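Local coordinates for GGDEF family protein (Vibrio cholerae, PDB 5GZS) that probably makes the second messenger cyclic di-GMP as a membrane-bound diguanylate cyclase, and holds arginine in its periplasmic portion, at residues Y6-E11 with I32-Y37; L92-I97 with S131-G136; A313-R318 with G406-Y411. All blocks are in the same frame, centred on the assembly; numbering follows the deposited sequence.

Contact 1. Residues Y6-E11 with I32-Y37; sequences YKVATE and IEYVNY. With ARG (arginine), chain B.
Tyr6 to Thr10 and Ile32 to Asn36 run as neighbouring parallel strands, their axes 4.6 Å apart at closest approach and twisted by 36°. The register is unbroken from Tyr6 beside Ile32 to Thr10 beside Asn36. Five backbone hydrogen bonds fix it: Glu33 N to Tyr6 O, Val8 N to Glu33 O, Val35 N to Val8 O, Thr10 N to Val35 O, and Tyr37 N to Thr10 O. On the face carrying Val8, the two methyls divide their partners: Val8 CG1 meets Ile32 CG2 at 3.5 Å, while Val8 CG2 lies 3.4 Å from Tyr34 CD1. Ile32 CG2 also sits over one face of the Tyr34 ring, toward its rim. Helix 15-28 covers this side, where Tyr34 OH is hydrogen-bonded to Asp22. On the other face Lys7 and Glu33 lie side by side, pointing the same way. The bend of Lys7 at chi2 (-81°) brings CD alongside the Glu33 carboxylate, and Lys7 NZ reaches Glu33 OE1 at 2.7 Å from above the carboxylate plane, a salt bridge. Further along, Ala9 CB packs 3.6 Å from Tyr37 CE2, under helix 40-49. Next along the chain, Glu11 OE2 accepts a 3.0 Å hydrogen bond from NH2 of the bound arginine. With helix 15-28 between them the two strands form a beta-alpha-beta unit, whose first strand leads into the ligand pocket of a family 3 solute-binding fold.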
loop_
_atom_site.group_PDB
_atom_site.type_symbol
_atom_site.label_atom_id
_atom_site.label_comp_id
_atom_site.label_asym_id
_atom_site.label_seq_id
_atom_site.Cartn_x
_atom_site.Cartn_y
_atom_site.Cartn_z
ATOM N N TYR A 6 36.336 -29.382 -14.927
ATOM C CA TYR A 6 35.586 -28.700 -13.874
ATOM C C TYR A 6 34.138 -29.146 -13.868
ATOM O O TYR A 6 33.438 -29.014 -14.874
ATOM C CB TYR A 6 35.658 -27.182 -14.041
ATOM C CG TYR A 6 37.060 -26.642 -13.996
ATOM C CD1 TYR A 6 37.635 -26.272 -12.795
ATOM C CD2 TYR A 6 37.818 -26.515 -15.159
ATOM C CE1 TYR A 6 38.933 -25.778 -12.746
ATOM C CE2 TYR A 6 39.117 -26.026 -15.120
ATOM C CZ TYR A 6 39.666 -25.655 -13.913
ATOM O OH TYR A 6 40.950 -25.165 -13.859
ATOM N N LYS A 7 33.692 -29.674 -12.730
ATOM C CA LYS A 7 32.335 -30.166 -12.596
ATOM C C LYS A 7 31.420 -29.056 -12.113
ATOM O O LYS A 7 31.570 -28.559 -10.994
ATOM C CB LYS A 7 32.292 -31.333 -11.625
ATOM C CG LYS A 7 33.280 -32.424 -11.928
ATOM C CD LYS A 7 32.817 -33.366 -13.020
ATOM C CE LYS A 7 33.798 -34.542 -13.108
ATOM N NZ LYS A 7 33.353 -35.641 -14.004
ATOM N N VAL A 8 30.482 -28.640 -12.952
ATOM C CA VAL A 8 29.539 -27.621 -12.509
ATOM C C VAL A 8 28.127 -28.206 -12.417
ATOM O O VAL A 8 27.665 -28.944 -13.300
ATOM C CB VAL A 8 29.587 -26.375 -13.417
ATOM C CG1 VAL A 8 30.724 -26.505 -14.438
ATOM C CG2 VAL A 8 28.247 -26.105 -14.079
ATOM N N ALA A 9 27.477 -27.894 -11.299
ATOM C CA ALA A 9 26.216 -28.507 -10.905
ATOM C C ALA A 9 25.027 -27.917 -11.631
ATOM O O ALA A 9 24.999 -26.710 -11.897
ATOM C CB ALA A 9 26.017 -28.363 -9.394
ATOM N N THR A 10 24.042 -28.752 -11.919
ATOM C CA THR A 10 22.767 -28.289 -12.437
ATOM C C THR A 10 21.538 -29.005 -11.888
ATOM O O THR A 10 21.551 -30.189 -11.665
ATOM C CB THR A 10 22.702 -28.347 -13.962
ATOM O OG1 THR A 10 22.680 -29.694 -14.398
ATOM C CG2 THR A 10 23.872 -27.688 -14.545
ATOM N N GLU A 11 20.462 -28.244 -11.709
ATOM C CA GLU A 11 19.188 -28.791 -11.254
ATOM C C GLU A 11 18.076 -28.501 -12.263
ATOM O O GLU A 11 17.746 -27.344 -12.522
ATOM C CB GLU A 11 18.819 -28.222 -9.884
ATOM C CG GLU A 11 17.833 -29.076 -9.103
ATOM C CD GLU A 11 16.766 -28.250 -8.412
ATOM O OE1 GLU A 11 15.662 -28.784 -8.171
ATOM O OE2 GLU A 11 17.030 -27.067 -8.110
ATOM N N ILE A 32 34.377 -27.827 -19.360
ATOM C CA ILE A 32 33.290 -27.863 -18.410
ATOM C C ILE A 32 32.619 -29.208 -18.527
ATOM O O ILE A 32 32.607 -29.815 -19.596
ATOM C CB ILE A 32 32.273 -26.704 -18.652
ATOM C CG1 ILE A 32 32.876 -25.369 -18.200
ATOM C CG2 ILE A 32 30.958 -26.942 -17.943
ATOM C CD1 ILE A 32 33.801 -25.474 -16.982
ATOM N N GLU A 33 32.107 -29.693 -17.404
ATOM C CA GLU A 33 31.271 -30.876 -17.364
ATOM C C GLU A 33 30.049 -30.652 -16.483
ATOM O O GLU A 33 30.179 -30.552 -15.265
ATOM C CB GLU A 33 32.065 -32.059 -16.833
ATOM C CG GLU A 33 31.223 -33.291 -16.623
ATOM C CD GLU A 33 32.062 -34.520 -16.399
ATOM O OE1 GLU A 33 33.312 -34.397 -16.393
ATOM O OE2 GLU A 33 31.475 -35.616 -16.240
ATOM N N TYR A 34 28.865 -30.596 -17.076
ATOM C CA TYR A 34 27.674 -30.402 -16.260
ATOM C C TYR A 34 27.292 -31.696 -15.539
ATOM O O TYR A 34 27.419 -32.802 -16.085
ATOM C CB TYR A 34 26.508 -29.872 -17.101
ATOM C CG TYR A 34 26.814 -28.524 -17.692
ATOM C CD1 TYR A 34 26.807 -27.389 -16.915
ATOM C CD2 TYR A 34 27.159 -28.397 -19.029
ATOM C CE1 TYR A 34 27.113 -26.163 -17.446
ATOM C CE2 TYR A 34 27.473 -27.186 -19.569
ATOM C CZ TYR A 34 27.447 -26.059 -18.780
ATOM O OH TYR A 34 27.758 -24.825 -19.337
ATOM N N VAL A 35 26.839 -31.543 -14.299
ATOM C CA VAL A 35 26.364 -32.670 -13.500
ATOM C C VAL A 35 24.941 -32.427 -12.988
ATOM O O VAL A 35 24.724 -31.526 -12.175
ATOM C CB VAL A 35 27.334 -32.924 -12.328
ATOM C CG1 VAL A 35 26.841 -34.032 -11.427
ATOM C CG2 VAL A 35 28.702 -33.274 -12.879
ATOM N N ASN A 36 23.965 -33.195 -13.483
ATOM C CA ASN A 36 22.581 -33.055 -12.998
ATOM C C ASN A 36 22.467 -33.508 -11.549
ATOM O O ASN A 36 22.912 -34.602 -11.194
ATOM C CB ASN A 36 21.599 -33.855 -13.865
ATOM C CG ASN A 36 20.108 -33.497 -13.584
ATOM O OD1 ASN A 36 19.729 -33.161 -12.460
ATOM N ND2 ASN A 36 19.270 -33.579 -14.621
ATOM N N TYR A 37 21.896 -32.653 -10.709
ATOM C CA TYR A 37 21.543 -33.039 -9.345
ATOM C C TYR A 37 20.035 -33.007 -9.219
ATOM O O TYR A 37 19.387 -32.050 -9.641
ATOM C CB TYR A 37 22.185 -32.111 -8.324
ATOM C CG TYR A 37 23.657 -32.362 -8.140
ATOM C CD1 TYR A 37 24.103 -33.300 -7.218
ATOM C CD2 TYR A 37 24.608 -31.676 -8.899
ATOM C CE1 TYR A 37 25.461 -33.544 -7.044
ATOM C CE2 TYR A 37 25.961 -31.913 -8.730
ATOM C CZ TYR A 37 26.377 -32.853 -7.799
ATOM O OH TYR A 37 27.705 -33.105 -7.607
HETATM N N ARG B . 19.005 -18.596 -5.266
HETATM C CA ARG B . 18.220 -19.204 -4.202
HETATM C C ARG B . 19.126 -19.878 -3.178
HETATM O O ARG B . 18.758 -20.063 -2.019
HETATM C CB ARG B . 17.238 -20.208 -4.778
HETATM C CG ARG B . 17.890 -21.397 -5.456
HETATM C CD ARG B . 16.836 -22.122 -6.264
HETATM N NE ARG B . 17.346 -23.332 -6.871
HETATM C CZ ARG B . 18.146 -23.351 -7.928
HETATM N NH1 ARG B . 18.543 -22.215 -8.493
HETATM N NH2 ARG B . 18.560 -24.512 -8.407
HETATM O OXT ARG B . 20.251 -20.252 -3.487
#

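Contact 2. Residues L92-I97 with S131-G136; sequences LRLVGI and SGRVDG
Leu94 and Gly96 are hydrogen-bonded to Asp135 and Gly136 where the chain enters strand 137-140 of an alpha/beta lobe of the periplasmic solute-binding type. The backbone polar atoms of Leu94 and Gly96 are turned to this segment, while Arg93, Val95 and Ile97 pair through their backbones with strand 115-119, which places 94-98 between two neighbours. The firm backbone bond is Gly96 N to Gly136 O, 2.7 Å long; the partnership continues onward as a backbone bond between Gly96 and Val138. Before it, Asp135 N approaches Leu94 O at 3.4 Å, a weak bond.

The Asp135 carboxylate makes the other polar contacts between the two segments. Its CG stands beside the residue's own backbone N, anti to the carbonyl carbon (chi1 -76°), on the side of the strand start. There OD2 takes the Leu94 N-H at 3.1 Å through its anti lone pair, the stronger grip, with an angle of 154° at the hydrogen. Arg93 N adds a weak second bond to the same OD2. The Arg93 guanidinium supplies the countercharge: its NH2 lies 3.2 Å from Asp135 OD2 and 3.5 Å from Asp135 OD1, both weak as hydrogen bonds but together a salt bridge. Asp135 OD1 lies at the edge of the guanidinium, in its plane, yet the two flat groups are tilted 52° apart and do not form a coplanar two-pronged pair.

Apolar contacts flank this cluster. Val134 CG1 packs against the backbone of Gly96, where no side chain intervenes. Leu94 CD1 lies against the aliphatic stem of the exposed Arg133, 3.4 Å from Arg133 CG.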
loop_
_atom_site.group_PDB
_atom_site.type_symbol
_atom_site.label_atom_id
_atom_site.label_comp_id
_atom_site.label_asym_id
_atom_site.label_seq_id
_atom_site.Cartn_x
_atom_site.Cartn_y
_atom_site.Cartn_z
ATOM N N LEU A 92 -2.771 -17.975 -0.870
ATOM C CA LEU A 92 -2.429 -19.347 -0.510
ATOM C C LEU A 92 -2.332 -19.511 0.993
ATOM O O LEU A 92 -1.975 -18.574 1.707
ATOM C CB LEU A 92 -1.106 -19.756 -1.162
ATOM C CG LEU A 92 -0.802 -19.114 -2.517
ATOM C CD1 LEU A 92 0.601 -19.492 -2.963
ATOM C CD2 LEU A 92 -1.852 -19.493 -3.572
ATOM N N ARG A 93 -2.657 -20.706 1.471
ATOM C CA ARG A 93 -2.485 -21.030 2.881
ATOM C C ARG A 93 -1.396 -22.095 3.017
ATOM O O ARG A 93 -0.746 -22.199 4.054
ATOM C CB ARG A 93 -3.810 -21.482 3.485
ATOM C CG ARG A 93 -4.987 -20.583 3.103
ATOM C CD ARG A 93 -6.226 -21.433 2.914
ATOM N NE ARG A 93 -6.002 -22.430 1.866
ATOM C CZ ARG A 93 -6.276 -23.724 2.000
ATOM N NH1 ARG A 93 -6.771 -24.180 3.148
ATOM N NH2 ARG A 93 -6.035 -24.562 0.994
ATOM N N LEU A 94 -1.187 -22.854 1.938
ATOM C CA LEU A 94 -0.069 -23.786 1.812
ATOM C C LEU A 94 0.787 -23.411 0.634
ATOM O O LEU A 94 0.257 -23.091 -0.426
ATOM C CB LEU A 94 -0.551 -25.216 1.616
ATOM C CG LEU A 94 -1.101 -25.915 2.843
ATOM C CD1 LEU A 94 -2.451 -26.527 2.500
ATOM C CD2 LEU A 94 -0.120 -26.959 3.302
ATOM N N VAL A 95 2.103 -23.457 0.817
ATOM C CA VAL A 95 3.068 -23.250 -0.266
ATOM C C VAL A 95 4.198 -24.265 -0.157
ATOM O O VAL A 95 4.729 -24.501 0.931
ATOM C CB VAL A 95 3.692 -21.835 -0.260
ATOM C CG1 VAL A 95 4.742 -21.720 -1.336
ATOM C CG2 VAL A 95 2.656 -20.797 -0.531
ATOM N N GLY A 96 4.565 -24.858 -1.288
ATOM C CA GLY A 96 5.692 -25.772 -1.347
ATOM C C GLY A 96 6.979 -24.970 -1.437
ATOM O O GLY A 96 7.040 -23.936 -2.118
ATOM N N ILE A 97 8.002 -25.433 -0.735
ATOM C CA ILE A 97 9.251 -24.697 -0.668
ATOM C C ILE A 97 10.427 -25.633 -0.869
ATOM O O ILE A 97 10.572 -26.627 -0.137
ATOM C CB ILE A 97 9.424 -23.958 0.685
ATOM C CG1 ILE A 97 8.273 -22.976 0.941
ATOM C CG2 ILE A 97 10.769 -23.237 0.736
ATOM C CD1 ILE A 97 8.328 -21.696 0.109
ATOM N N SER A 131 -2.048 -32.760 -7.880
ATOM C CA SER A 131 -3.085 -33.329 -7.028
ATOM C C SER A 131 -2.557 -33.604 -5.624
ATOM O O SER A 131 -2.169 -34.728 -5.306
ATOM C CB SER A 131 -3.637 -34.616 -7.644
ATOM O OG SER A 131 -3.917 -34.443 -9.022
ATOM N N GLY A 132 -2.544 -32.570 -4.789
ATOM C CA GLY A 132 -2.066 -32.698 -3.425
ATOM C C GLY A 132 -2.662 -31.654 -2.501
ATOM O O GLY A 132 -3.721 -31.094 -2.783
ATOM N N ARG A 133 -1.978 -31.392 -1.392
ATOM C CA ARG A 133 -2.442 -30.411 -0.419
ATOM C C ARG A 133 -1.847 -29.035 -0.696
ATOM O O ARG A 133 -2.444 -28.011 -0.364
ATOM C CB ARG A 133 -2.093 -30.859 1.002
ATOM C CG ARG A 133 -2.483 -29.861 2.080
ATOM C CD ARG A 133 -3.993 -29.737 2.198
ATOM N NE ARG A 133 -4.671 -30.993 1.889
ATOM C CZ ARG A 133 -5.635 -31.119 0.984
ATOM N NH1 ARG A 133 -6.040 -30.063 0.293
ATOM N NH2 ARG A 133 -6.195 -32.301 0.770
ATOM N N VAL A 134 -0.667 -29.018 -1.308
ATOM C CA VAL A 134 0.010 -27.768 -1.632
ATOM C C VAL A 134 -0.810 -26.933 -2.610
ATOM O O VAL A 134 -1.331 -27.451 -3.597
ATOM C CB VAL A 134 1.405 -28.022 -2.232
ATOM C CG1 VAL A 134 2.193 -26.723 -2.311
ATOM C CG2 VAL A 134 2.156 -29.060 -1.411
ATOM N N ASP A 135 -0.919 -25.640 -2.328
ATOM C CA ASP A 135 -1.664 -24.744 -3.169
ATOM C C ASP A 135 -0.822 -24.216 -4.281
ATOM O O ASP A 135 -1.306 -23.876 -5.338
ATOM C CB ASP A 135 -2.145 -23.580 -2.345
ATOM C CG ASP A 135 -3.287 -23.927 -1.486
ATOM O OD1 ASP A 135 -4.217 -24.532 -1.986
ATOM O OD2 ASP A 135 -3.249 -23.588 -0.311
ATOM N N GLY A 136 0.462 -24.141 -4.002
ATOM C CA GLY A 136 1.426 -23.568 -4.920
ATOM C C GLY A 136 2.868 -23.705 -4.469
ATOM O O GLY A 136 3.181 -23.731 -3.280
#

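Contact 3. Residues A313-R318 with G406-Y411; sequences AILVKR and GSFYQY
Ala313 meets Ser407, Phe408 and Tyr409 at the edge of a mixed five-stranded sheet, in the second of the chain's two solute-binding-type portions. Strand 312-318 lies between strand 378-382 and the outermost strand 399-410, and the touching parts run in roughly opposed directions, 146° apart. Two backbone hydrogen bonds use both polar backbone atoms of Ala313. Ala313 N gives to Tyr409 O at 2.8 Å, and Ala313 O accepts from Phe408 N at 3.0 Å; in each, the donor lies nearly along the C=O axis. Ala313 O is further approached by Ser407 CA at 3.3 Å in a CA-H...O contact. Ala313 thus faces two consecutive residues, bonding Phe408 N and Tyr409 O, as in a beta bulge, which is consistent with the break in the edge strand.

Phe408 supplies most of the side-chain contact. Its CG stands between the backbone N and the carbonyl carbon (chi1 66°), from where the ring lies against Ala313, whose CB sits over one face, 3.5 Å from Phe408 CZ. Leu315 crosses Phe408 at about a right angle, with Leu315 CD2 4.1 Å from Phe408 CE1. Leu348 and Met352 of helix 344-352 also touch the Phe408 side chain, which thus links the strand to that helix. Away from the ring, Ile314 CG2 rests on the backbone at Ser407, 3.8 Å from Ser407 CA.

On the side of Tyr409, Ala313 CB and Tyr409 CB approach to 4.1 Å, and the Tyr409 ring carries on to the same helix. The Tyr411 ring, which also meets Phe344, comes within 4.4 Å of Ala313 CB at Tyr411 CE1.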
loop_
_atom_site.group_PDB
_atom_site.type_symbol
_atom_site.label_atom_id
_atom_site.label_comp_id
_atom_site.label_asym_id
_atom_site.label_seq_id
_atom_site.Cartn_x
_atom_site.Cartn_y
_atom_site.Cartn_z
ATOM N N ALA A 313 -8.948 8.351 -7.107
ATOM C CA ALA A 313 -10.019 9.351 -7.066
ATOM C C ALA A 313 -9.633 10.498 -6.166
ATOM O O ALA A 313 -9.259 10.294 -5.002
ATOM C CB ALA A 313 -11.326 8.748 -6.591
ATOM N N ILE A 314 -9.725 11.710 -6.689
ATOM C CA ILE A 314 -9.465 12.867 -5.848
ATOM C C ILE A 314 -10.552 13.936 -5.976
ATOM O O ILE A 314 -11.437 13.857 -6.834
ATOM C CB ILE A 314 -8.101 13.482 -6.167
ATOM C CG1 ILE A 314 -7.998 13.833 -7.646
ATOM C CG2 ILE A 314 -7.003 12.518 -5.803
ATOM C CD1 ILE A 314 -6.712 14.552 -8.004
ATOM N N LEU A 315 -10.493 14.940 -5.114
ATOM C CA LEU A 315 -11.429 16.035 -5.265
ATOM C C LEU A 315 -10.753 17.226 -5.905
ATOM O O LEU A 315 -9.626 17.592 -5.561
ATOM C CB LEU A 315 -12.053 16.396 -3.927
ATOM C CG LEU A 315 -13.046 15.283 -3.578
ATOM C CD1 LEU A 315 -13.846 15.604 -2.361
ATOM C CD2 LEU A 315 -13.971 15.005 -4.761
ATOM N N VAL A 316 -11.441 17.797 -6.885
ATOM C CA VAL A 316 -10.974 19.021 -7.490
ATOM C C VAL A 316 -11.783 20.168 -6.907
ATOM O O VAL A 316 -13.014 20.093 -6.843
ATOM C CB VAL A 316 -11.093 18.980 -9.011
ATOM C CG1 VAL A 316 -10.831 20.346 -9.589
ATOM C CG2 VAL A 316 -10.119 17.969 -9.575
ATOM N N LYS A 317 -11.080 21.207 -6.456
ATOM C CA LYS A 317 -11.702 22.369 -5.823
ATOM C C LYS A 317 -11.205 23.662 -6.445
ATOM O O LYS A 317 -10.114 23.697 -7.014
ATOM C CB LYS A 317 -11.403 22.398 -4.322
ATOM C CG LYS A 317 -9.910 22.581 -3.967
ATOM C CD LYS A 317 -9.670 22.387 -2.473
ATOM C CE LYS A 317 -8.262 22.786 -2.066
ATOM N NZ LYS A 317 -8.098 24.249 -2.034
ATOM N N ARG A 318 -12.007 24.718 -6.324
ATOM C CA ARG A 318 -11.563 26.057 -6.669
ATOM C C ARG A 318 -10.306 26.352 -5.865
ATOM O O ARG A 318 -10.236 26.032 -4.678
ATOM C CB ARG A 318 -12.659 27.085 -6.384
ATOM C CG ARG A 318 -13.290 27.589 -7.652
ATOM C CD ARG A 318 -14.581 28.319 -7.426
ATOM N NE ARG A 318 -15.604 27.493 -6.795
ATOM C CZ ARG A 318 -16.050 27.698 -5.560
ATOM N NH1 ARG A 318 -15.559 28.697 -4.843
ATOM N NH2 ARG A 318 -16.989 26.917 -5.046
ATOM N N GLY A 406 -6.675 14.321 -0.399
ATOM C CA GLY A 406 -5.952 13.437 -1.272
ATOM C C GLY A 406 -6.787 12.342 -1.894
ATOM O O GLY A 406 -7.979 12.403 -2.008
ATOM N N SER A 407 -6.100 11.311 -2.305
ATOM C CA SER A 407 -6.703 10.127 -2.892
ATOM C C SER A 407 -7.619 9.552 -1.855
ATOM O O SER A 407 -7.165 8.935 -0.902
ATOM C CB SER A 407 -5.667 9.086 -3.301
ATOM O OG SER A 407 -4.872 9.547 -4.376
ATOM N N PHE A 408 -8.908 9.788 -2.020
ATOM C CA PHE A 408 -9.881 9.273 -1.086
ATOM C C PHE A 408 -10.375 7.903 -1.500
ATOM O O PHE A 408 -11.158 7.299 -0.775
ATOM C CB PHE A 408 -11.060 10.234 -0.962
ATOM C CG PHE A 408 -11.866 10.371 -2.221
ATOM C CD1 PHE A 408 -11.466 11.245 -3.228
ATOM C CD2 PHE A 408 -13.021 9.636 -2.393
ATOM C CE1 PHE A 408 -12.200 11.379 -4.380
ATOM C CE2 PHE A 408 -13.771 9.759 -3.544
ATOM C CZ PHE A 408 -13.362 10.640 -4.545
ATOM N N TYR A 409 -9.931 7.422 -2.665
ATOM C CA TYR A 409 -10.288 6.072 -3.140
ATOM C C TYR A 409 -9.429 5.553 -4.302
ATOM O O TYR A 409 -9.094 6.287 -5.235
ATOM C CB TYR A 409 -11.753 6.024 -3.560
ATOM C CG TYR A 409 -12.327 4.628 -3.603
ATOM C CD1 TYR A 409 -12.900 4.062 -2.472
ATOM C CD2 TYR A 409 -12.312 3.876 -4.782
ATOM C CE1 TYR A 409 -13.441 2.783 -2.502
ATOM C CE2 TYR A 409 -12.847 2.583 -4.827
ATOM C CZ TYR A 409 -13.409 2.044 -3.675
ATOM O OH TYR A 409 -13.945 0.772 -3.679
ATOM N N GLN A 410 -9.082 4.271 -4.237
ATOM C CA GLN A 410 -8.429 3.607 -5.346
ATOM C C GLN A 410 -9.354 2.547 -5.971
ATOM O O GLN A 410 -9.769 1.599 -5.298
ATOM C CB GLN A 410 -7.120 2.968 -4.892
ATOM C CG GLN A 410 -6.363 2.310 -6.044
ATOM C CD GLN A 410 -4.984 1.829 -5.646
ATOM O OE1 GLN A 410 -4.078 2.629 -5.368
ATOM N NE2 GLN A 410 -4.815 0.505 -5.609
ATOM N N TYR A 411 -9.677 2.704 -7.256
ATOM C CA TYR A 411 -10.549 1.745 -7.935
ATOM C C TYR A 411 -9.844 1.017 -9.090
ATOM O O TYR A 411 -8.624 1.117 -9.263
ATOM C CB TYR A 411 -11.831 2.441 -8.425
ATOM C CG TYR A 411 -11.663 3.557 -9.437
ATOM C CD1 TYR A 411 -11.281 4.828 -9.038
ATOM C CD2 TYR A 411 -11.924 3.352 -10.791
ATOM C CE1 TYR A 411 -11.140 5.858 -9.961
ATOM C CE2 TYR A 411 -11.781 4.379 -11.714
ATOM C CZ TYR A 411 -11.395 5.628 -11.289
ATOM O OH TYR A 411 -11.247 6.656 -12.184
#

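Overall arrangement
The three contacts follow one another along the chain and do not touch. Contacts 1 and 2 lie in the arginine-holding part; contact 3 belongs to the second solute-binding portion, its centre about 57 Å from that of contact 1. All three are partly buried. Contact 1 is a regular parallel ladder, with mainly apolar packing on the Val8 face and a salt bridge beside apolar packing on the other, and it alone includes a pocket residue. Contact 2 combines a backbone bond with a carboxylate that takes backbone and guanidinium donors. Contact 3 joins a strand to an irregular part of its edge neighbour by two backbone bonds and aromatic packing, without a charged pair.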